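Local coordinates for protein alpha-1,2-mannosidase (Bacteroides thetaiotaomicron, PDB 2WW2) that probably hydrolyses alpha-mannosides with inversion of configuration, as a calcium-dependent glycoside hydrolase of family 92 from a human gut symbiont, at residues 37-42 and 235-240; 431-436 and 495-500. All coordinates share one frame; numbering follows the deposited sequence.

Contact 1: 37-42 and 235-240; sequences GMNFWS and SSFISP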
# COMPACT_ATOMS: atom_id res chain seq x y z
N GLY A 37 -31.64 -20.73 -19.99
CA GLY A 37 -31.88 -21.05 -21.39
C GLY A 37 -30.68 -21.67 -22.09
O GLY A 37 -29.54 -21.28 -21.86
N MET A 38 -30.95 -22.64 -22.97
CA MET A 38 -29.89 -23.33 -23.69
C MET A 38 -29.09 -22.37 -24.56
O MET A 38 -27.88 -22.50 -24.64
CB MET A 38 -30.46 -24.45 -24.57
CG MET A 38 -29.36 -25.27 -25.29
SD MET A 38 -30.07 -26.63 -26.26
CE MET A 38 -30.37 -25.79 -27.81
N ASN A 39 -29.74 -21.40 -25.20
CA ASN A 39 -29.02 -20.43 -26.02
C ASN A 39 -29.25 -19.04 -25.46
O ASN A 39 -30.40 -18.69 -25.14
CB ASN A 39 -29.49 -20.47 -27.49
CG ASN A 39 -29.31 -21.84 -28.15
OD1 ASN A 39 -30.20 -22.34 -28.88
ND2 ASN A 39 -28.15 -22.44 -27.94
N PHE A 40 -28.19 -18.26 -25.31
CA PHE A 40 -28.31 -16.83 -24.93
C PHE A 40 -28.03 -15.99 -26.15
O PHE A 40 -27.40 -16.46 -27.11
CB PHE A 40 -27.31 -16.40 -23.87
CG PHE A 40 -27.48 -17.06 -22.51
CD1 PHE A 40 -28.65 -17.76 -22.18
CD2 PHE A 40 -26.47 -16.94 -21.54
CE1 PHE A 40 -28.81 -18.36 -20.93
CE2 PHE A 40 -26.61 -17.54 -20.26
CZ PHE A 40 -27.77 -18.25 -19.96
N TRP A 41 -28.44 -14.72 -26.10
CA TRP A 41 -28.18 -13.78 -27.19
C TRP A 41 -27.53 -12.53 -26.61
O TRP A 41 -27.85 -12.13 -25.48
CB TRP A 41 -29.47 -13.47 -27.99
CG TRP A 41 -29.84 -14.65 -28.86
CD1 TRP A 41 -30.49 -15.80 -28.47
CD2 TRP A 41 -29.48 -14.83 -30.23
NE1 TRP A 41 -30.56 -16.68 -29.54
CE2 TRP A 41 -29.95 -16.11 -30.63
CE3 TRP A 41 -28.81 -14.04 -31.17
CZ2 TRP A 41 -29.79 -16.59 -31.93
CZ3 TRP A 41 -28.65 -14.53 -32.47
CH2 TRP A 41 -29.14 -15.79 -32.83
N SER A 42 -26.61 -11.92 -27.36
CA SER A 42 -25.97 -10.67 -26.89
C SER A 42 -25.46 -9.83 -28.06
O SER A 42 -25.00 -10.38 -29.05
CB SER A 42 -24.75 -11.06 -26.02
OG SER A 42 -23.99 -9.93 -25.59
N SER A 235 -31.71 -22.97 -32.76
CA SER A 235 -30.61 -23.88 -33.01
C SER A 235 -30.77 -25.14 -32.16
O SER A 235 -31.61 -25.20 -31.24
CB SER A 235 -29.25 -23.21 -32.70
OG SER A 235 -29.04 -23.11 -31.30
N SER A 236 -29.95 -26.13 -32.47
CA SER A 236 -29.96 -27.40 -31.74
C SER A 236 -28.53 -27.94 -31.70
O SER A 236 -27.75 -27.70 -32.62
CB SER A 236 -30.87 -28.42 -32.45
OG SER A 236 -30.80 -29.68 -31.81
N PHE A 237 -28.21 -28.68 -30.65
CA PHE A 237 -26.93 -29.41 -30.62
C PHE A 237 -27.09 -30.84 -31.11
O PHE A 237 -26.11 -31.56 -31.24
CB PHE A 237 -26.34 -29.39 -29.19
CG PHE A 237 -25.81 -28.05 -28.79
CD1 PHE A 237 -24.57 -27.61 -29.25
CD2 PHE A 237 -26.58 -27.21 -27.99
CE1 PHE A 237 -24.08 -26.35 -28.89
CE2 PHE A 237 -26.11 -25.96 -27.64
CZ PHE A 237 -24.85 -25.53 -28.10
N ILE A 238 -28.32 -31.24 -31.41
CA ILE A 238 -28.59 -32.63 -31.80
C ILE A 238 -28.53 -32.84 -33.31
O ILE A 238 -27.81 -33.72 -33.77
CB ILE A 238 -29.95 -33.13 -31.22
CG1 ILE A 238 -29.81 -33.27 -29.70
CG2 ILE A 238 -30.40 -34.49 -31.85
CD1 ILE A 238 -31.15 -33.36 -28.96
N SER A 239 -29.25 -32.02 -34.07
CA SER A 239 -29.33 -32.18 -35.52
C SER A 239 -30.09 -31.02 -36.17
O SER A 239 -30.81 -30.29 -35.49
CB SER A 239 -30.10 -33.46 -35.83
OG SER A 239 -31.49 -33.24 -35.57
N PRO A 240 -29.96 -30.87 -37.50
CA PRO A 240 -30.77 -29.86 -38.19
C PRO A 240 -32.27 -30.11 -38.04
O PRO A 240 -33.04 -29.16 -37.90
CB PRO A 240 -30.33 -30.00 -39.66
CG PRO A 240 -28.91 -30.46 -39.55
CD PRO A 240 -28.95 -31.45 -38.40
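Met38 and Phe237 form a Met-aromatic contact that joins the lead-in to strand 40-44 with the end of strand 229-236, in the beta-rich N-terminal part of this family 92 enzyme. The sulfur comes to the rim of the ring: Met38 SD lies 3.9 Å from Phe237 CD2, and its line to the ring centroid, 5.2 Å long, is 86° off the ring normal. A bend at chi3 (88°) points the methyl group at the opposing backbone, with Met38 CE 3.7 Å from Ser235 O. The next residue works on the same ring and on the same strand end. Asn39 ND2 reaches Phe237 CE2 obliquely at 4.1 Å, the amide and ring planes 49° apart, while Asn39 OD1 stands 2.8 Å from Ser235 OG. Gln66 NE2 is hydrogen-bonded to that hydroxyl, whose one proton has both Asn39 OD1 and Asn182 OD1 within range; the group thus sits between residues of strands 60-67 and 182-188. Farther out, Phe301 stacks on Phe237, Asn246 of helix 240-250 donates to Ser235 O, and the two carboxylate oxygens of Glu303 are hydrogen-bonded to Ser236 OG and to Phe237 N. The contact is wholly buried, and in it side chains just before one strand meet the residues where another strand ends and its chain turns toward helix 240-250. The exit itself is an ST turn: Ile238 N donates to Ser236 OG at 3.0 Å.

Contact 2: 431-436 and 495-500; sequences DKLGYV and KDAKGN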
# COMPACT_ATOMS: atom_id res chain seq x y z
N ASP A 431 -3.93 -38.78 0.42
CA ASP A 431 -4.33 -39.97 1.17
C ASP A 431 -3.19 -40.46 2.07
O ASP A 431 -3.42 -40.93 3.18
CB ASP A 431 -4.77 -41.09 0.22
CG ASP A 431 -6.17 -40.85 -0.37
OD1 ASP A 431 -6.91 -40.01 0.15
OD2 ASP A 431 -6.52 -41.52 -1.36
N LYS A 432 -1.96 -40.34 1.58
CA LYS A 432 -0.80 -40.83 2.33
C LYS A 432 -0.39 -39.87 3.44
O LYS A 432 -0.06 -40.28 4.54
CB LYS A 432 0.37 -41.06 1.38
CG LYS A 432 1.67 -41.52 2.08
N LEU A 433 -0.39 -38.58 3.13
CA LEU A 433 0.24 -37.59 3.99
C LEU A 433 -0.73 -36.80 4.84
O LEU A 433 -0.34 -36.22 5.84
CB LEU A 433 1.03 -36.59 3.14
CG LEU A 433 2.18 -37.06 2.25
CD1 LEU A 433 2.74 -35.87 1.46
CD2 LEU A 433 3.27 -37.75 3.10
N GLY A 434 -2.00 -36.73 4.43
CA GLY A 434 -2.98 -35.89 5.12
C GLY A 434 -3.06 -34.49 4.55
O GLY A 434 -3.79 -33.62 5.07
N TYR A 435 -2.32 -34.25 3.47
CA TYR A 435 -2.35 -32.94 2.78
C TYR A 435 -1.70 -33.13 1.42
O TYR A 435 -0.99 -34.12 1.20
CB TYR A 435 -1.59 -31.86 3.58
CG TYR A 435 -0.11 -32.16 3.73
CD1 TYR A 435 0.81 -31.75 2.77
CD2 TYR A 435 0.36 -32.89 4.82
CE1 TYR A 435 2.15 -32.05 2.90
CE2 TYR A 435 1.70 -33.19 4.96
CZ TYR A 435 2.59 -32.77 3.99
OH TYR A 435 3.94 -33.08 4.13
N VAL A 436 -1.95 -32.18 0.52
CA VAL A 436 -1.28 -32.17 -0.77
C VAL A 436 -0.01 -31.31 -0.66
O VAL A 436 -0.09 -30.16 -0.17
CB VAL A 436 -2.18 -31.59 -1.89
CG1 VAL A 436 -1.49 -31.71 -3.25
CG2 VAL A 436 -3.55 -32.29 -1.90
N LYS A 495 3.67 -27.53 2.96
CA LYS A 495 4.81 -28.41 3.21
C LYS A 495 5.13 -29.19 1.94
O LYS A 495 4.24 -29.44 1.13
CB LYS A 495 4.49 -29.44 4.30
CG LYS A 495 4.23 -28.91 5.70
CD LYS A 495 3.61 -30.02 6.55
CE LYS A 495 3.47 -29.61 8.00
NZ LYS A 495 2.49 -30.52 8.72
N ASP A 496 6.39 -29.60 1.77
CA ASP A 496 6.74 -30.51 0.68
C ASP A 496 6.38 -31.96 1.05
O ASP A 496 5.80 -32.19 2.11
CB ASP A 496 8.23 -30.37 0.30
CG ASP A 496 9.17 -30.82 1.40
OD1 ASP A 496 8.72 -31.51 2.34
OD2 ASP A 496 10.38 -30.49 1.31
N ALA A 497 6.69 -32.92 0.19
CA ALA A 497 6.29 -34.31 0.44
C ALA A 497 7.03 -34.92 1.63
O ALA A 497 6.64 -35.97 2.15
CB ALA A 497 6.48 -35.17 -0.83
N LYS A 498 8.11 -34.27 2.07
CA LYS A 498 8.86 -34.76 3.23
C LYS A 498 8.44 -34.07 4.53
O LYS A 498 9.00 -34.35 5.58
CB LYS A 498 10.35 -34.59 3.00
CG LYS A 498 10.90 -35.53 1.93
CD LYS A 498 12.33 -35.94 2.23
CE LYS A 498 13.36 -34.87 1.83
NZ LYS A 498 13.56 -34.79 0.35
N GLY A 499 7.47 -33.17 4.46
CA GLY A 499 6.94 -32.57 5.68
C GLY A 499 7.62 -31.27 6.07
O GLY A 499 7.33 -30.72 7.13
N ASN A 500 8.52 -30.78 5.23
CA ASN A 500 9.21 -29.52 5.48
C ASN A 500 8.33 -28.32 5.12
O ASN A 500 7.87 -28.23 3.99
CB ASN A 500 10.48 -29.44 4.62
CG ASN A 500 11.45 -30.60 4.86
OD1 ASN A 500 11.92 -31.25 3.92
ND2 ASN A 500 11.74 -30.87 6.11
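Leu433, in the last turn of helix 427-433, faces Ala497, their CA atoms 7.7 Å apart, where Gly434 ends the helix with a positive phi (91°) opposite a type I turn from Asp496 to Gly499. Tyr435 carries the contact. Its CG sits between the backbone N and the carbonyl carbon (chi1 63°), and the ring reaches across so that Tyr435 OH donates to Asp496 O at 2.9 Å, with a C=O...OH angle of 165°, nearly in line with the carbonyl. The same oxygen takes the turn's own bond from Gly499 N, so two donors grip it; with Asp496 N bonded to Asn500 O, this is the pattern of a type I turn with a G1 bulge. Asp496 OD1 adds an Asx turn by accepting from Lys498 N at 2.8 Å, and Asn500 N is a second donor to it from the opposite face of the carboxylate plane. The extended aliphatic chain of Lys495 crosses the phenol at about a right angle, its CB 3.7 Å from Tyr435 OH, and its ammonium group goes on to Asn483 O. Alongside, Leu433 CD2 lies 3.9 Å from Ala497 O, while Leu433 CB rests on one face of the Tyr435 ring near its rim. The contact lies near the surface of the catalytic domain, with Tyr435 also touching Thr448 of helix 444-465 and Val436 turned onto Ala444 and Tyr451 of that helix, beside the end of helix 427-433.

Followed from the N terminus, the chain first closes contact 1, which brings residues 37-42 back together with residues 235-240 after 192 intervening residues that contain many strands and no helix. It thus ties the beginning of the beta-rich N-terminal region to the point where the chain turns into helix 240-250. Contact 2 opens only afterwards and closes a much shorter loop of 58 residues, about half of them helical, within the catalytic domain. The two are in series, neither nested nor crossed, and do not touch: their centres are 46 Å apart and their nearest atoms about 33 Å. Both are long-range closures, each within its own region of the fold, one spanning a beta region, the other a partly helical one.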